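Local atomic coordinates of bacterial regulatory proteins, tetR family (Corynebacterium glutamicum, PDB entry 3AQT), a protein that binds resorcinol and, as a TetR-family transcriptional repressor, probably binds DNA through a helix-turn-helix motif. Residues 117-122 / 170-175. Residues are numbered along the deposited sequence; the frame is centred on the assembly and turned at random.
Sequences DDPAEV and LETGRF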
ATOM      1  N   ASP B 117     -23.693 -11.278  14.014  1.00 51.49           N
ATOM      2  CA  ASP B 117     -23.254 -12.663  14.115  1.00 50.67           C
ATOM      3  C   ASP B 117     -22.314 -13.093  13.006  1.00 47.29           C
ATOM      4  O   ASP B 117     -21.383 -13.852  13.242  1.00 49.21           O
ATOM      5  CB  ASP B 117     -24.464 -13.605  14.134  1.00 55.86           C
ATOM      6  CG  ASP B 117     -25.352 -13.385  15.343  1.00 62.58           C
ATOM      7  OD1 ASP B 117     -24.837 -13.476  16.484  1.00 65.03           O
ATOM      8  OD2 ASP B 117     -26.561 -13.123  15.153  1.00 64.06           O
ATOM      9  N   ASP B 118     -22.562 -12.612  11.796  1.00 42.89           N
ATOM     10  CA  ASP B 118     -21.745 -12.980  10.647  1.00 39.71           C
ATOM     11  C   ASP B 118     -20.379 -12.291  10.652  1.00 38.31           C
ATOM     12  O   ASP B 118     -20.283 -11.065  10.520  1.00 37.62           O
ATOM     13  CB  ASP B 118     -22.489 -12.627   9.362  1.00 40.45           C
ATOM     14  CG  ASP B 118     -21.910 -13.306   8.149  1.00 42.80           C
ATOM     15  OD1 ASP B 118     -20.744 -13.753   8.200  1.00 44.33           O
ATOM     16  OD2 ASP B 118     -22.627 -13.383   7.131  1.00 47.69           O
ATOM     17  N   PRO B 119     -19.304 -13.072  10.802  1.00 35.66           N
ATOM     18  CA  PRO B 119     -17.953 -12.511  10.819  1.00 35.80           C
ATOM     19  C   PRO B 119     -17.685 -11.728   9.534  1.00 35.68           C
ATOM     20  O   PRO B 119     -16.958 -10.734   9.533  1.00 36.95           O
ATOM     21  CB  PRO B 119     -17.060 -13.753  10.942  1.00 34.88           C
ATOM     22  CG  PRO B 119     -17.934 -14.731  11.661  1.00 35.22           C
ATOM     23  CD  PRO B 119     -19.270 -14.530  10.984  1.00 34.58           C
ATOM     24  N   ALA B 120     -18.284 -12.178   8.442  1.00 33.76           N
ATOM     25  CA  ALA B 120     -18.102 -11.520   7.160  1.00 34.92           C
ATOM     26  C   ALA B 120     -18.693 -10.121   7.181  1.00 33.98           C
ATOM     27  O   ALA B 120     -18.179  -9.224   6.520  1.00 34.07           O
ATOM     28  CB  ALA B 120     -18.746 -12.341   6.044  1.00 35.39           C
ATOM     29  N   GLU B 121     -19.768  -9.933   7.945  1.00 35.29           N
ATOM     30  CA  GLU B 121     -20.412  -8.624   8.012  1.00 35.42           C
ATOM     31  C   GLU B 121     -19.633  -7.691   8.931  1.00 35.50           C
ATOM     32  O   GLU B 121     -19.587  -6.480   8.710  1.00 35.74           O
ATOM     33  CB  GLU B 121     -21.851  -8.752   8.511  1.00 35.98           C
ATOM     34  CG  GLU B 121     -22.784  -7.703   7.923  1.00 39.39           C
ATOM     35  CD  GLU B 121     -24.202  -7.782   8.484  1.00 43.31           C
ATOM     36  OE1 GLU B 121     -24.706  -8.912   8.695  1.00 45.37           O
ATOM     37  OE2 GLU B 121     -24.819  -6.714   8.699  1.00 42.86           O
ATOM     38  N   VAL B 122     -19.027  -8.263   9.964  1.00 33.51           N
ATOM     39  CA  VAL B 122     -18.242  -7.484  10.901  1.00 33.86           C
ATOM     40  C   VAL B 122     -17.058  -6.885  10.148  1.00 34.64           C
ATOM     41  O   VAL B 122     -16.789  -5.686  10.233  1.00 33.47           O
ATOM     42  CB  VAL B 122     -17.707  -8.374  12.057  1.00 34.46           C
ATOM     43  CG1 VAL B 122     -16.763  -7.576  12.941  1.00 31.97           C
ATOM     44  CG2 VAL B 122     -18.867  -8.905  12.883  1.00 33.77           C
ATOM     45  N   LEU B 170     -12.266 -17.305  10.323  1.00 43.04           N
ATOM     46  CA  LEU B 170     -11.549 -18.509   9.941  1.00 44.56           C
ATOM     47  C   LEU B 170     -12.037 -19.670  10.807  1.00 45.91           C
ATOM     48  O   LEU B 170     -12.291 -20.767  10.309  1.00 46.27           O
ATOM     49  CB  LEU B 170     -10.048 -18.294  10.133  1.00 43.67           C
ATOM     50  CG  LEU B 170      -9.104 -19.344   9.564  1.00 44.45           C
ATOM     51  CD1 LEU B 170      -9.293 -19.442   8.053  1.00 46.09           C
ATOM     52  CD2 LEU B 170      -7.666 -18.955   9.890  1.00 45.51           C
ATOM     53  N   GLU B 171     -12.185 -19.410  12.104  1.00 46.73           N
ATOM     54  CA  GLU B 171     -12.636 -20.416  13.055  1.00 46.27           C
ATOM     55  C   GLU B 171     -14.041 -20.930  12.749  1.00 45.76           C
ATOM     56  O   GLU B 171     -14.334 -22.095  12.989  1.00 46.57           O
ATOM     57  CB  GLU B 171     -12.619 -19.849  14.477  1.00 49.42           C
ATOM     58  CG  GLU B 171     -11.278 -19.305  14.942  1.00 53.76           C
ATOM     59  CD  GLU B 171     -10.334 -20.384  15.405  1.00 56.62           C
ATOM     60  OE1 GLU B 171     -10.682 -21.087  16.372  1.00 62.80           O
ATOM     61  OE2 GLU B 171      -9.248 -20.533  14.812  1.00 58.83           O
ATOM     62  N   THR B 172     -14.915 -20.071  12.233  1.00 43.28           N
ATOM     63  CA  THR B 172     -16.277 -20.497  11.932  1.00 41.79           C
ATOM     64  C   THR B 172     -16.463 -21.013  10.505  1.00 42.08           C
ATOM     65  O   THR B 172     -17.596 -21.246  10.071  1.00 41.36           O
ATOM     66  CB  THR B 172     -17.293 -19.357  12.154  1.00 42.01           C
ATOM     67  OG1 THR B 172     -17.068 -18.317  11.195  1.00 41.23           O
ATOM     68  CG2 THR B 172     -17.160 -18.796  13.560  1.00 42.18           C
ATOM     69  N   GLY B 173     -15.359 -21.181   9.778  1.00 41.25           N
ATOM     70  CA  GLY B 173     -15.432 -21.660   8.409  1.00 38.95           C
ATOM     71  C   GLY B 173     -15.983 -20.652   7.409  1.00 38.45           C
ATOM     72  O   GLY B 173     -16.238 -20.995   6.252  1.00 38.86           O
ATOM     73  N   ARG B 174     -16.178 -19.412   7.842  1.00 37.47           N
ATOM     74  CA  ARG B 174     -16.697 -18.370   6.963  1.00 35.99           C
ATOM     75  C   ARG B 174     -15.630 -17.898   5.972  1.00 36.03           C
ATOM     76  O   ARG B 174     -15.940 -17.558   4.836  1.00 37.13           O
ATOM     77  CB  ARG B 174     -17.167 -17.175   7.789  1.00 35.83           C
ATOM     78  CG  ARG B 174     -17.996 -16.154   7.024  1.00 35.49           C
ATOM     79  CD  ARG B 174     -19.345 -16.730   6.641  1.00 33.74           C
ATOM     80  NE  ARG B 174     -20.330 -15.694   6.340  1.00 33.47           N
ATOM     81  CZ  ARG B 174     -20.973 -15.592   5.178  1.00 33.66           C
ATOM     82  NH1 ARG B 174     -20.726 -16.457   4.202  1.00 31.71           N
ATOM     83  NH2 ARG B 174     -21.884 -14.645   5.004  1.00 33.67           N
ATOM     84  N   PHE B 175     -14.374 -17.879   6.410  1.00 35.94           N
ATOM     85  CA  PHE B 175     -13.276 -17.434   5.564  1.00 36.95           C
ATOM     86  C   PHE B 175     -12.273 -18.541   5.274  1.00 39.66           C
ATOM     87  O   PHE B 175     -12.170 -19.516   6.022  1.00 41.96           O
ATOM     88  CB  PHE B 175     -12.492 -16.289   6.225  1.00 34.39           C
ATOM     89  CG  PHE B 175     -13.313 -15.082   6.569  1.00 30.92           C
ATOM     90  CD1 PHE B 175     -14.380 -14.693   5.780  1.00 28.72           C
ATOM     91  CD2 PHE B 175     -12.981 -14.309   7.672  1.00 30.99           C
ATOM     92  CE1 PHE B 175     -15.109 -13.544   6.089  1.00 30.28           C
ATOM     93  CE2 PHE B 175     -13.699 -13.161   7.990  1.00 30.82           C
ATOM     94  CZ  PHE B 175     -14.764 -12.777   7.199  1.00 30.19           C
TER
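Arg174 meets the carboxylate of Asp118 side-on, one nitrogen to each oxygen. Arg174 NE donates to Asp118 OD1 at 2.7 Å along a nearly straight N-H line (174°). Arg174 NH2 reaches Asp118 OD2 at 2.6 Å, taking its syn lone pair. The two flat groups are nearly coplanar, their planes 26° apart, and the carboxylate carbon lies at the guanidinium edge, in its plane, although the side chains as a whole cross at about a right angle. Arg174 gets there from the loop after helix 159-171 by a bend at chi2. The same carboxylate caps helix 119-134: Ala120 N donates to Asp118 OD1 at 2.9 Å from above the carboxylate plane, while Arg174 NE stays on the syn side, closer to that plane. CG anti to the backbone N (chi1 -164°) brings OD1 of Asp118 to Ala120 N, making Asp118 the N-cap. Next to the ion pair, the ring of Phe175 turns its edge to Ala120, with Phe175 CZ 3.6 Å from Ala120 CA and CE1 3.8 Å from Ala120 CB. Pro119 CG also touches Thr172 OG1, 3.7 Å away. The contact thus ties the start of helix 119-134 to the loop leaving helix 159-171, two helices that both supply residues to the resorcinol pocket; the side chain of Phe175 is about 8 Å from bound resorcinol. A second salt bridge from Arg174 NH1 to Glu227 brings in helix 225-231. Three N-H donors, two from Arg174 and one from Ala120, hold the carboxylate's rotation, and its charge, at a helix N-terminus and against an arginine, is probably well stabilised.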